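Local atomic coordinates of hydrolase, putative (Plasmodium vivax, PDB entry 2B30), a protein that is of unproven function but probably acts as a magnesium-dependent phosphatase of the haloacid dehalogenase (HAD) superfamily, and binds a calcium ion. Residues I66-G69 and G74-S77; R70-I75 and Y90-V95; G99-D104 and L110-I115; Q135-F138 and S143-V146; G196-K201 and L206-T211. All coordinates share one frame; numbering follows the deposited sequence.

Interaction 1 of 5, residues I66-G69 and G74-S77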
loop_
_atom_site.group_PDB
_atom_site.type_symbol
_atom_site.label_atom_id
_atom_site.label_comp_id
_atom_site.label_asym_id
_atom_site.label_seq_id
_atom_site.Cartn_x
_atom_site.Cartn_y
_atom_site.Cartn_z
ATOM N N ILE A 66 -2.014 -8.180 -16.765
ATOM C CA ILE A 66 -0.886 -8.838 -16.180
ATOM C C ILE A 66 -0.136 -7.828 -15.326
ATOM O O ILE A 66 0.148 -6.716 -15.762
ATOM C CB ILE A 66 -0.024 -9.480 -17.250
ATOM C CG1 ILE A 66 -0.777 -10.707 -17.787
ATOM C CG2 ILE A 66 1.315 -9.884 -16.657
ATOM C CD1 ILE A 66 -0.206 -11.296 -19.026
ATOM N N CYS A 67 0.155 -8.217 -14.094
ATOM C CA CYS A 67 0.821 -7.355 -13.140
ATOM C C CYS A 67 2.181 -7.968 -12.825
ATOM O O CYS A 67 2.257 -9.064 -12.255
ATOM C CB CYS A 67 -0.050 -7.233 -11.893
ATOM S SG CYS A 67 -1.774 -6.737 -12.296
ATOM N N THR A 68 3.253 -7.282 -13.216
ATOM C CA THR A 68 4.583 -7.878 -13.135
ATOM C C THR A 68 5.695 -6.862 -12.986
ATOM O O THR A 68 5.502 -5.674 -13.240
ATOM C CB THR A 68 4.881 -8.712 -14.391
ATOM O OG1 THR A 68 6.114 -9.438 -14.224
ATOM C CG2 THR A 68 4.955 -7.805 -15.633
ATOM N N GLY A 69 6.865 -7.368 -12.591
ATOM C CA GLY A 69 8.099 -6.594 -12.571
ATOM C C GLY A 69 8.688 -6.364 -13.952
ATOM O O GLY A 69 9.523 -5.493 -14.126
ATOM N N GLY A 74 8.755 -7.005 -22.704
ATOM C CA GLY A 74 9.359 -8.179 -22.094
ATOM C C GLY A 74 8.353 -9.311 -22.028
ATOM O O GLY A 74 8.677 -10.462 -22.321
ATOM N N ILE A 75 7.121 -8.964 -21.662
ATOM C CA ILE A 75 6.036 -9.932 -21.565
ATOM C C ILE A 75 5.536 -10.387 -22.937
ATOM O O ILE A 75 5.196 -11.561 -23.106
ATOM C CB ILE A 75 4.894 -9.383 -20.675
ATOM C CG1 ILE A 75 4.964 -10.077 -19.329
ATOM C CG2 ILE A 75 3.512 -9.596 -21.286
ATOM C CD1 ILE A 75 4.002 -9.551 -18.354
ATOM N N LEU A 76 5.488 -9.458 -23.895
ATOM C CA LEU A 76 5.099 -9.777 -25.265
ATOM C C LEU A 76 6.122 -10.667 -25.979
ATOM O O LEU A 76 5.753 -11.467 -26.831
ATOM C CB LEU A 76 4.890 -8.504 -26.083
ATOM C CG LEU A 76 3.808 -7.505 -25.668
ATOM C CD1 LEU A 76 3.521 -6.601 -26.840
ATOM C CD2 LEU A 76 2.528 -8.179 -25.194
ATOM N N SER A 77 7.399 -10.523 -25.645
ATOM C CA SER A 77 8.427 -11.405 -26.194
ATOM C C SER A 77 8.220 -12.833 -25.694
ATOM O O SER A 77 8.090 -13.769 -26.484
ATOM C CB SER A 77 9.815 -10.921 -25.792
ATOM O OG SER A 77 10.024 -9.596 -26.244
#
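The contact of I75 with I66 and T68 is wholly aliphatic; the rings nearby, F34 and Y96, pack on it from outside. What meets is methyl against methyl. The CD1 tip of I75 points into the notch between I66 and T68, two residues apart on the chain, 4.2 Å from CB of I66 and 4.1 Å from CB of T68. With I66 it runs slantwise past CG2, whereas T68 offers its own methyl, CG2, tip to tip. T68, just beyond strand 63-67, fits the threonine of HAD motif II, beside the calcium ligands D33 and D35. Its two branches divide the work: CG2 turns to the apolar helix residue, while OG1, anti to the backbone N (chi1 -172°), accepts from R70 N. Beta-branched side chains suit I66 and T68, whose backbone is extended and buried. C67 points the other way, and its carbonyl O takes a hydrogen bond from K225 NZ.

Interaction 2 of 5, residues R70-I75 and Y90-V95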
loop_
_atom_site.group_PDB
_atom_site.type_symbol
_atom_site.label_atom_id
_atom_site.label_comp_id
_atom_site.label_asym_id
_atom_site.label_seq_id
_atom_site.Cartn_x
_atom_site.Cartn_y
_atom_site.Cartn_z
ATOM N N ARG A 70 8.261 -7.144 -14.936
ATOM C CA ARG A 70 8.767 -7.005 -16.291
ATOM C C ARG A 70 8.136 -5.830 -17.017
ATOM O O ARG A 70 7.176 -5.226 -16.539
ATOM C CB ARG A 70 8.549 -8.304 -17.068
ATOM C CG ARG A 70 9.485 -9.397 -16.602
ATOM C CD ARG A 70 9.001 -10.803 -16.899
ATOM N NE ARG A 70 9.359 -11.211 -18.252
ATOM C CZ ARG A 70 9.655 -12.455 -18.637
ATOM N NH1 ARG A 70 9.646 -13.476 -17.796
ATOM N NH2 ARG A 70 9.966 -12.674 -19.900
ATOM N N SER A 71 8.705 -5.498 -18.170
ATOM C CA SER A 71 8.176 -4.458 -19.034
ATOM C C SER A 71 7.120 -5.097 -19.914
ATOM O O SER A 71 7.025 -6.324 -19.945
ATOM C CB SER A 71 9.298 -3.886 -19.893
ATOM O OG SER A 71 9.781 -4.863 -20.808
ATOM N N LYS A 72 6.338 -4.283 -20.631
ATOM C CA LYS A 72 5.303 -4.811 -21.549
ATOM C C LYS A 72 5.940 -5.669 -22.630
ATOM O O LYS A 72 5.587 -6.833 -22.780
ATOM C CB LYS A 72 4.465 -3.694 -22.200
ATOM C CG LYS A 72 3.383 -4.208 -23.171
ATOM C CD LYS A 72 2.323 -3.131 -23.529
ATOM C CE LYS A 72 2.852 -2.069 -24.484
ATOM N NZ LYS A 72 3.476 -2.655 -25.710
ATOM N N VAL A 73 6.890 -5.084 -23.360
ATOM C CA VAL A 73 7.578 -5.780 -24.451
ATOM C C VAL A 73 8.293 -7.034 -23.948
ATOM O O VAL A 73 8.428 -8.005 -24.677
ATOM C CB VAL A 73 8.604 -4.868 -25.201
ATOM C CG1 VAL A 73 7.908 -3.698 -25.865
ATOM C CG2 VAL A 73 9.698 -4.369 -24.266
ATOM N N GLY A 74 8.755 -7.005 -22.704
ATOM C CA GLY A 74 9.359 -8.179 -22.094
ATOM C C GLY A 74 8.353 -9.311 -22.028
ATOM O O GLY A 74 8.677 -10.462 -22.321
ATOM N N ILE A 75 7.121 -8.964 -21.662
ATOM C CA ILE A 75 6.036 -9.932 -21.565
ATOM C C ILE A 75 5.536 -10.387 -22.937
ATOM O O ILE A 75 5.196 -11.561 -23.106
ATOM C CB ILE A 75 4.894 -9.383 -20.675
ATOM C CG1 ILE A 75 4.964 -10.077 -19.329
ATOM C CG2 ILE A 75 3.512 -9.596 -21.286
ATOM C CD1 ILE A 75 4.002 -9.551 -18.354
ATOM N N TYR A 90 -2.597 -8.226 -26.023
ATOM C CA TYR A 90 -1.343 -7.572 -26.393
ATOM C C TYR A 90 -0.843 -6.704 -25.236
ATOM O O TYR A 90 -0.258 -5.637 -25.439
ATOM C CB TYR A 90 -1.538 -6.749 -27.686
ATOM C CG TYR A 90 -2.132 -7.568 -28.821
ATOM C CD1 TYR A 90 -1.319 -8.223 -29.750
ATOM C CD2 TYR A 90 -3.513 -7.733 -28.934
ATOM C CE1 TYR A 90 -1.874 -9.004 -30.766
ATOM C CE2 TYR A 90 -4.071 -8.515 -29.941
ATOM C CZ TYR A 90 -3.253 -9.139 -30.850
ATOM O OH TYR A 90 -3.831 -9.896 -31.835
ATOM N N GLY A 91 -1.085 -7.176 -24.014
ATOM C CA GLY A 91 -0.565 -6.538 -22.811
ATOM C C GLY A 91 -1.273 -5.266 -22.394
ATOM O O GLY A 91 -0.743 -4.490 -21.602
ATOM N N MET A 92 -2.473 -5.046 -22.908
ATOM C CA MET A 92 -3.229 -3.853 -22.575
ATOM C C MET A 92 -4.651 -4.218 -22.175
ATOM O O MET A 92 -5.379 -4.814 -22.955
ATOM C CB MET A 92 -3.266 -2.928 -23.768
ATOM C CG MET A 92 -1.912 -2.571 -24.292
ATOM S SD MET A 92 -2.130 -1.519 -25.707
ATOM C CE MET A 92 -2.750 -2.678 -26.933
ATOM N N PRO A 93 -5.061 -3.851 -20.961
ATOM C CA PRO A 93 -4.337 -3.044 -19.974
ATOM C C PRO A 93 -3.195 -3.808 -19.295
ATOM O O PRO A 93 -3.072 -5.029 -19.454
ATOM C CB PRO A 93 -5.421 -2.704 -18.957
ATOM C CG PRO A 93 -6.352 -3.886 -19.017
ATOM C CD PRO A 93 -6.370 -4.302 -20.456
ATOM N N GLY A 94 -2.365 -3.090 -18.548
ATOM C CA GLY A 94 -1.269 -3.733 -17.851
ATOM C C GLY A 94 -0.578 -2.900 -16.793
ATOM O O GLY A 94 -0.499 -1.682 -16.898
ATOM N N VAL A 95 -0.083 -3.596 -15.769
ATOM C CA VAL A 95 0.726 -3.015 -14.711
ATOM C C VAL A 95 2.125 -3.614 -14.836
ATOM O O VAL A 95 2.324 -4.814 -14.616
ATOM C CB VAL A 95 0.138 -3.349 -13.326
ATOM C CG1 VAL A 95 1.041 -2.845 -12.223
ATOM C CG2 VAL A 95 -1.255 -2.758 -13.191
#
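K72 brings its CD methylene to the backbone oxygens of Y90 and G91 and to CG of M92. This is the return leg of a beta-alpha-beta unit of the Rossmann-like HAD core: strand 63-67 leads into helices 72-79 and 81-87, and the chain comes back through 90-93 to strand 94-96, the parallel neighbour. The CG of K72 is anti to the backbone N (chi1 180°), which carries the chain out from the first turn of the helix. With chi2 also near anti, CD reaches the turn; the bends at chi3 and chi4 then take CE and NZ off it. K72 CD sits 3.9 Å from G91 O. The same K72 CD is 4.1 Å from Y90 O and 4.3 Å from M92 CG. Glycine suits position 91: phi is positive (76°), and its bare CA lies on the side facing K72. Its carbonyl O also accepts a hydrogen bond from Y96 OH. The peptide bond before P93 is cis, just ahead of strand 94-96. At the other end, R70 reaches away to form salt bridges with D35 and E162. S71 is the N-cap residue of the helix, its OG accepting from G74 N at 3.0 Å.

Interaction 3 of 5, residues G99-D104 and L110-I115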
loop_
_atom_site.group_PDB
_atom_site.type_symbol
_atom_site.label_atom_id
_atom_site.label_comp_id
_atom_site.label_asym_id
_atom_site.label_seq_id
_atom_site.Cartn_x
_atom_site.Cartn_y
_atom_site.Cartn_z
ATOM N N GLY A 99 4.488 -1.575 -10.962
ATOM C CA GLY A 99 3.494 -0.534 -10.758
ATOM C C GLY A 99 3.909 0.861 -11.154
ATOM O O GLY A 99 3.117 1.795 -10.995
ATOM N N THR A 100 5.121 0.997 -11.690
ATOM C CA THR A 100 5.636 2.292 -12.123
ATOM C C THR A 100 5.276 2.600 -13.591
ATOM O O THR A 100 5.376 3.753 -14.033
ATOM C CB THR A 100 7.160 2.389 -11.898
ATOM O OG1 THR A 100 7.817 1.307 -12.559
ATOM C CG2 THR A 100 7.480 2.312 -10.425
ATOM N N ILE A 101 4.846 1.587 -14.340
ATOM C CA ILE A 101 4.301 1.816 -15.680
ATOM C C ILE A 101 2.950 1.123 -15.821
ATOM O O ILE A 101 2.838 -0.072 -15.569
ATOM C CB ILE A 101 5.258 1.345 -16.812
ATOM C CG1 ILE A 101 6.546 2.151 -16.776
ATOM C CG2 ILE A 101 4.606 1.526 -18.199
ATOM C CD1 ILE A 101 7.618 1.634 -17.718
ATOM N N VAL A 102 1.937 1.877 -16.248
ATOM C CA VAL A 102 0.573 1.354 -16.364
ATOM C C VAL A 102 -0.074 1.783 -17.679
ATOM O O VAL A 102 -0.061 2.968 -18.014
ATOM C CB VAL A 102 -0.311 1.849 -15.201
ATOM C CG1 VAL A 102 -1.706 1.253 -15.301
ATOM C CG2 VAL A 102 0.320 1.510 -13.867
ATOM N N TYR A 103 -0.635 0.821 -18.410
ATOM C CA TYR A 103 -1.339 1.095 -19.662
ATOM C C TYR A 103 -2.811 0.746 -19.539
ATOM O O TYR A 103 -3.162 -0.287 -18.954
ATOM C CB TYR A 103 -0.744 0.285 -20.804
ATOM C CG TYR A 103 0.688 0.632 -21.106
ATOM C CD1 TYR A 103 1.031 1.868 -21.629
ATOM C CD2 TYR A 103 1.702 -0.283 -20.880
ATOM C CE1 TYR A 103 2.354 2.185 -21.905
ATOM C CE2 TYR A 103 3.028 0.025 -21.156
ATOM C CZ TYR A 103 3.340 1.251 -21.666
ATOM O OH TYR A 103 4.642 1.542 -21.926
ATOM N N ASP A 104 -3.678 1.597 -20.084
ATOM C CA ASP A 104 -5.102 1.248 -20.148
ATOM C C ASP A 104 -5.329 0.323 -21.342
ATOM O O ASP A 104 -4.390 0.035 -22.095
ATOM C CB ASP A 104 -6.037 2.485 -20.135
ATOM C CG ASP A 104 -6.019 3.306 -21.434
ATOM O OD1 ASP A 104 -5.273 3.033 -22.399
ATOM O OD2 ASP A 104 -6.786 4.276 -21.470
ATOM N N LEU A 110 -0.985 5.642 -18.298
ATOM C CA LEU A 110 -1.590 6.137 -17.073
ATOM C C LEU A 110 -0.506 6.533 -16.081
ATOM O O LEU A 110 -0.714 7.388 -15.239
ATOM C CB LEU A 110 -2.532 5.084 -16.468
ATOM C CG LEU A 110 -3.841 4.804 -17.223
ATOM C CD1 LEU A 110 -4.641 3.645 -16.599
ATOM C CD2 LEU A 110 -4.676 6.044 -17.242
ATOM N N LEU A 111 0.663 5.929 -16.198
ATOM C CA LEU A 111 1.717 6.147 -15.226
ATOM C C LEU A 111 3.035 5.660 -15.774
ATOM O O LEU A 111 3.138 4.524 -16.252
ATOM C CB LEU A 111 1.401 5.380 -13.940
ATOM C CG LEU A 111 2.227 5.787 -12.719
ATOM C CD1 LEU A 111 1.861 7.191 -12.214
ATOM C CD2 LEU A 111 2.030 4.749 -11.616
ATOM N N ASP A 112 4.025 6.543 -15.716
ATOM C CA ASP A 112 5.412 6.226 -16.018
ATOM C C ASP A 112 6.258 6.883 -14.937
ATOM O O ASP A 112 6.708 8.012 -15.104
ATOM C CB ASP A 112 5.797 6.757 -17.405
ATOM C CG ASP A 112 7.216 6.335 -17.845
ATOM O OD1 ASP A 112 8.045 5.934 -16.991
ATOM O OD2 ASP A 112 7.499 6.407 -19.061
ATOM N N GLU A 113 6.458 6.196 -13.815
ATOM C CA GLU A 113 7.254 6.774 -12.729
ATOM C C GLU A 113 8.716 6.347 -12.785
ATOM O O GLU A 113 9.019 5.159 -12.804
ATOM C CB GLU A 113 6.653 6.431 -11.365
ATOM C CG GLU A 113 5.332 7.157 -11.091
ATOM C CD GLU A 113 5.460 8.669 -11.141
ATOM O OE1 GLU A 113 6.061 9.244 -10.210
ATOM O OE2 GLU A 113 4.964 9.277 -12.115
ATOM N N THR A 114 9.616 7.327 -12.806
ATOM C CA THR A 114 11.053 7.064 -12.765
ATOM C C THR A 114 11.651 7.486 -11.433
ATOM O O THR A 114 11.142 8.395 -10.768
ATOM C CB THR A 114 11.794 7.826 -13.854
ATOM O OG1 THR A 114 11.547 9.228 -13.692
ATOM C CG2 THR A 114 11.342 7.361 -15.229
ATOM N N ILE A 115 12.757 6.844 -11.073
ATOM C CA ILE A 115 13.437 7.148 -9.832
ATOM C C ILE A 115 13.791 8.630 -9.812
ATOM O O ILE A 115 14.098 9.208 -10.838
ATOM C CB ILE A 115 14.702 6.281 -9.652
ATOM C CG1 ILE A 115 14.321 4.798 -9.537
ATOM C CG2 ILE A 115 15.469 6.701 -8.409
ATOM C CD1 ILE A 115 15.405 3.852 -9.962
#
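T100 and E113 join the open end of a beta hairpin, E113 N giving a nearly straight bond (163°) to T100 O at 2.7 Å in the carbonyl plane. Further along, V102 uses both backbone groups: its N donates to a lone pair of L111 O at 2.9 Å, and its O accepts from L110 N at 2.8 Å, this donor tilted 22° from the carbonyl plane. L110 and L111 thus both face V102, a classic beta bulge. The branched V102 serves each leucine with one methyl, CG1 lying 4.0 Å from L110 CD1 and CG2 4.0 Å from L111 CB. Polar ends find partners beyond the hairpin: T100 OG1 bonds to I97 O, D104 OD1 to Y108 N, and D112 OD1 to N180. D112 also pairs with R140 and E113 with K220, both on strands of the other, six-stranded sheet, and these salt bridges link the hairpin to it. Strand 101-103 runs antiparallel to 94-96, strand 109-112 forms the sheet's outer edge, and L110 packs on L232 and H235 of helix 225-235.

Interaction 4 of 5, residues Q135-F138 and S143-V146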
loop_
_atom_site.group_PDB
_atom_site.type_symbol
_atom_site.label_atom_id
_atom_site.label_comp_id
_atom_site.label_asym_id
_atom_site.label_seq_id
_atom_site.Cartn_x
_atom_site.Cartn_y
_atom_site.Cartn_z
ATOM N N GLN A 135 26.814 -5.832 -13.521
ATOM C CA GLN A 135 25.846 -6.937 -13.444
ATOM C C GLN A 135 24.419 -6.422 -13.222
ATOM O O GLN A 135 23.554 -7.145 -12.701
ATOM C CB GLN A 135 26.252 -7.915 -12.345
ATOM C CG GLN A 135 26.571 -7.249 -11.027
ATOM C CD GLN A 135 27.308 -8.161 -10.085
ATOM O OE1 GLN A 135 28.529 -8.071 -9.953
ATOM N NE2 GLN A 135 26.578 -9.054 -9.433
ATOM N N THR A 136 24.182 -5.187 -13.664
ATOM C CA THR A 136 22.931 -4.466 -13.420
ATOM C C THR A 136 22.208 -4.155 -14.733
ATOM O O THR A 136 22.790 -3.561 -15.631
ATOM C CB THR A 136 23.217 -3.144 -12.671
ATOM O OG1 THR A 136 23.740 -3.445 -11.376
ATOM C CG2 THR A 136 21.949 -2.290 -12.518
ATOM N N ILE A 137 20.940 -4.548 -14.835
ATOM C CA ILE A 137 20.145 -4.272 -16.037
ATOM C C ILE A 137 19.333 -2.994 -15.848
ATOM O O ILE A 137 18.496 -2.904 -14.953
ATOM C CB ILE A 137 19.204 -5.442 -16.394
ATOM C CG1 ILE A 137 19.998 -6.741 -16.485
ATOM C CG2 ILE A 137 18.507 -5.164 -17.730
ATOM C CD1 ILE A 137 19.159 -7.979 -16.514
ATOM N N PHE A 138 19.588 -2.014 -16.705
ATOM C CA PHE A 138 19.005 -0.679 -16.564
ATOM C C PHE A 138 17.760 -0.554 -17.425
ATOM O O PHE A 138 17.844 -0.717 -18.643
ATOM C CB PHE A 138 20.022 0.373 -16.981
ATOM C CG PHE A 138 21.226 0.421 -16.093
ATOM C CD1 PHE A 138 21.348 1.402 -15.121
ATOM C CD2 PHE A 138 22.241 -0.520 -16.227
ATOM C CE1 PHE A 138 22.454 1.453 -14.306
ATOM C CE2 PHE A 138 23.355 -0.473 -15.411
ATOM C CZ PHE A 138 23.462 0.513 -14.446
ATOM N N SER A 143 12.563 -0.341 -22.932
ATOM C CA SER A 143 13.951 -0.695 -23.232
ATOM C C SER A 143 14.712 -1.052 -21.964
ATOM O O SER A 143 14.386 -0.569 -20.870
ATOM C CB SER A 143 14.675 0.479 -23.892
ATOM O OG SER A 143 14.008 0.909 -25.052
ATOM N N ASN A 144 15.734 -1.888 -22.130
ATOM C CA ASN A 144 16.690 -2.147 -21.066
ATOM C C ASN A 144 18.122 -2.223 -21.599
ATOM O O ASN A 144 18.350 -2.547 -22.764
ATOM C CB ASN A 144 16.292 -3.394 -20.265
ATOM C CG ASN A 144 16.395 -4.675 -21.063
ATOM O OD1 ASN A 144 17.489 -5.125 -21.385
ATOM N ND2 ASN A 144 15.256 -5.288 -21.353
ATOM N N TYR A 145 19.081 -1.892 -20.744
ATOM C CA TYR A 145 20.454 -1.704 -21.185
ATOM C C TYR A 145 21.431 -2.342 -20.220
ATOM O O TYR A 145 21.192 -2.369 -19.024
ATOM C CB TYR A 145 20.765 -0.209 -21.302
ATOM C CG TYR A 145 19.658 0.599 -21.945
ATOM C CD1 TYR A 145 19.646 0.830 -23.316
ATOM C CD2 TYR A 145 18.620 1.127 -21.182
ATOM C CE1 TYR A 145 18.640 1.560 -23.904
ATOM C CE2 TYR A 145 17.604 1.855 -21.769
ATOM C CZ TYR A 145 17.627 2.069 -23.136
ATOM O OH TYR A 145 16.637 2.792 -23.752
ATOM N N VAL A 146 22.534 -2.853 -20.751
ATOM C CA VAL A 146 23.627 -3.352 -19.918
ATOM C C VAL A 146 24.967 -2.790 -20.386
ATOM O O VAL A 146 25.081 -2.193 -21.462
ATOM C CB VAL A 146 23.697 -4.883 -19.911
ATOM C CG1 VAL A 146 22.410 -5.471 -19.322
ATOM C CG2 VAL A 146 23.975 -5.420 -21.313
#
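F138 and Y145 face each other as a hydrogen-bonded antiparallel pair, and their side chains leave the sheet on the same side. F138 N gives Y145 O a nearly linear bond of 2.8 Å, and Y145 N returns one of 2.7 Å to F138 O. In F138, chi1 (-65°) puts CG beside the backbone N, and chi2 (-101°) turns the ring so that its edge meets Y145 O, 3.5 Å from CD2, and one face meets CG2 of T136. Y145 likewise keeps CG anti to its carbonyl carbon, and its CD2 lies 3.2 Å from F138 O, an oblique approach. Both aromatics touch M173 of helix 170-173. These residues form a beta hairpin in the mixed sheet of the alpha/beta cap domain, as in Cof-like HAD proteins, strand 136-140 lying next to 181-184. On the reverse side, I137 points the same way as its two partners. Its CG1 lies 3.9 Å from CG1 of V146, both beta-branched residues suited to extended chain, while CG2 rests 3.8 Å from CB of N144. N144 CG sits between its backbone N and carbonyl carbon (chi1 67°); OD1 is hydrogen-bonded to S165 OG. Helix 155-160 closes over I137, with F155 and L156 against it.

Interaction 5 of 5, residues G196-K201 and L206-T211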
loop_
_atom_site.group_PDB
_atom_site.type_symbol
_atom_site.label_atom_id
_atom_site.label_comp_id
_atom_site.label_asym_id
_atom_site.label_seq_id
_atom_site.Cartn_x
_atom_site.Cartn_y
_atom_site.Cartn_z
ATOM N N GLY A 196 21.093 -6.721 1.648
ATOM C CA GLY A 196 21.157 -6.160 3.000
ATOM C C GLY A 196 21.731 -4.755 3.024
ATOM O O GLY A 196 21.065 -3.820 3.451
ATOM N N ASN A 197 22.960 -4.606 2.537
ATOM C CA ASN A 197 23.630 -3.290 2.500
ATOM C C ASN A 197 22.914 -2.295 1.599
ATOM O O ASN A 197 22.966 -1.083 1.833
ATOM C CB ASN A 197 25.083 -3.423 2.029
ATOM C CG ASN A 197 25.834 -4.518 2.758
ATOM O OD1 ASN A 197 25.779 -4.615 3.981
ATOM N ND2 ASN A 197 26.523 -5.362 2.006
ATOM N N LEU A 198 22.264 -2.811 0.557
ATOM C CA LEU A 198 21.476 -1.979 -0.351
ATOM C C LEU A 198 20.217 -1.457 0.360
ATOM O O LEU A 198 19.896 -0.264 0.290
ATOM C CB LEU A 198 21.109 -2.774 -1.613
ATOM C CG LEU A 198 20.574 -2.034 -2.842
ATOM C CD1 LEU A 198 21.548 -0.975 -3.343
ATOM C CD2 LEU A 198 20.277 -3.045 -3.942
ATOM N N LYS A 199 19.530 -2.348 1.068
ATOM C CA LYS A 199 18.315 -1.977 1.796
ATOM C C LYS A 199 18.530 -0.983 2.942
ATOM O O LYS A 199 17.566 -0.383 3.401
ATOM C CB LYS A 199 17.581 -3.223 2.322
ATOM C CG LYS A 199 16.837 -4.013 1.256
ATOM C CD LYS A 199 15.814 -4.932 1.892
ATOM C CE LYS A 199 15.079 -5.772 0.861
ATOM N NZ LYS A 199 14.119 -6.708 1.508
ATOM N N GLN A 200 19.764 -0.806 3.410
ATOM C CA GLN A 200 20.029 0.159 4.489
ATOM C C GLN A 200 20.670 1.448 3.978
ATOM O O GLN A 200 20.520 2.504 4.591
ATOM C CB GLN A 200 20.879 -0.458 5.613
ATOM C CG GLN A 200 22.190 -1.048 5.167
ATOM C CD GLN A 200 23.088 -1.484 6.314
ATOM O OE1 GLN A 200 24.127 -2.118 6.086
ATOM N NE2 GLN A 200 22.701 -1.151 7.547
ATOM N N LYS A 201 21.402 1.366 2.875
ATOM C CA LYS A 201 21.897 2.575 2.224
ATOM C C LYS A 201 20.718 3.380 1.659
ATOM O O LYS A 201 20.713 4.614 1.734
ATOM C CB LYS A 201 22.892 2.233 1.112
ATOM N N LEU A 206 14.086 4.025 -1.821
ATOM C CA LEU A 206 13.812 3.185 -2.985
ATOM C C LEU A 206 13.017 1.965 -2.548
ATOM O O LEU A 206 13.137 1.506 -1.413
ATOM C CB LEU A 206 15.115 2.689 -3.631
ATOM C CG LEU A 206 15.977 3.680 -4.422
ATOM C CD1 LEU A 206 17.378 3.114 -4.655
ATOM C CD2 LEU A 206 15.308 4.044 -5.742
ATOM N N THR A 207 12.211 1.452 -3.465
ATOM C CA THR A 207 11.586 0.150 -3.329
ATOM C C THR A 207 12.578 -0.917 -3.806
ATOM O O THR A 207 13.005 -0.900 -4.966
ATOM C CB THR A 207 10.332 0.108 -4.205
ATOM O OG1 THR A 207 9.431 1.128 -3.767
ATOM C CG2 THR A 207 9.652 -1.251 -4.163
ATOM N N ILE A 208 12.961 -1.832 -2.923
ATOM C CA ILE A 208 13.865 -2.911 -3.300
ATOM C C ILE A 208 13.217 -4.259 -3.017
ATOM O O ILE A 208 13.139 -4.685 -1.867
ATOM C CB ILE A 208 15.221 -2.839 -2.553
ATOM C CG1 ILE A 208 15.940 -1.513 -2.822
ATOM C CG2 ILE A 208 16.123 -4.000 -2.964
ATOM C CD1 ILE A 208 16.126 -0.648 -1.578
ATOM N N PHE A 209 12.761 -4.929 -4.071
ATOM C CA PHE A 209 12.261 -6.290 -3.943
ATOM C C PHE A 209 13.357 -7.289 -4.285
ATOM O O PHE A 209 14.302 -6.972 -5.009
ATOM C CB PHE A 209 11.048 -6.524 -4.843
ATOM C CG PHE A 209 9.792 -5.824 -4.375
ATOM C CD1 PHE A 209 9.237 -6.113 -3.128
ATOM C CD2 PHE A 209 9.145 -4.897 -5.192
ATOM C CE1 PHE A 209 8.070 -5.476 -2.695
ATOM C CE2 PHE A 209 7.975 -4.262 -4.764
ATOM C CZ PHE A 209 7.436 -4.553 -3.517
ATOM N N THR A 210 13.212 -8.495 -3.742
ATOM C CA THR A 210 14.117 -9.602 -3.999
ATOM C C THR A 210 13.396 -10.632 -4.856
ATOM O O THR A 210 12.318 -11.101 -4.490
ATOM C CB THR A 210 14.580 -10.240 -2.683
ATOM O OG1 THR A 210 15.312 -9.268 -1.933
ATOM C CG2 THR A 210 15.479 -11.434 -2.938
ATOM N N THR A 211 13.996 -10.969 -5.998
ATOM C CA THR A 211 13.425 -11.933 -6.949
ATOM C C THR A 211 13.450 -13.318 -6.318
ATOM O O THR A 211 14.156 -13.542 -5.331
ATOM C CB THR A 211 14.214 -11.936 -8.302
ATOM O OG1 THR A 211 14.184 -10.625 -8.878
ATOM C CG2 THR A 211 13.625 -12.898 -9.322
#
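Apolar packing comes first: I208 points from the strand toward the helix and meets L198, which points at the strand, and K199 at the margin of the contact. CG2 of I208 lies 4.4 Å from CD2 of L198 and also approaches CG of K199. The other branch of I208 ends with CD1 4.2 Å from the carbonyl O of L198. Leucine and isoleucine suit this layer, since the helix and the strand run almost antiparallel (161°) with their axes 9.3 Å apart, a separation that bulky aliphatic side chains can span. The two elements belong to the alpha/beta cap: helix 191-201 lies against strand 206-210, an edge strand of the sheet, which pairs with 216-220. Next to the helix, Y126 of helix 117-129 touches N197, L198 and K201, while L123 meets L206.

No polar bond forms across the segments. K199 keeps its chain extended beyond CG and reaches slantwise over the strand, its CE 3.5 Å and its NZ 4.1 Å from I208 O. A lysine fits here because its methylenes pack on I208 while its ammonium group lies toward the strand's carbonyl and hydroxyl oxygens. Farther on, F209 turns away from the helix to touch N98, E250 and N251, and T210 N donates to E250 OE1, so the strand's far end meets the loop that follows strand 243-247.

How the interactions relate
Interaction 1 closes the short loop from strand 63-67 into helix 72-79. Interaction 2 opens inside that loop and closes only after the next helix, so the two cross; they share G74 and I75, and strand 94-96 pairs with 63-67. Interaction 3 then closes a hairpin that continues the same core sheet outward, G94 O probably hydrogen-bonded to Y103 N. The chain next enters the second sheet, where interaction 4 closes another hairpin and interaction 5 closes the short loop from helix 191-201 to edge strand 206-210. Interactions 3, 4 and 5 follow in series without nesting. I115 of interaction 3 packs on L206 of interaction 5, one link between the core and the cap.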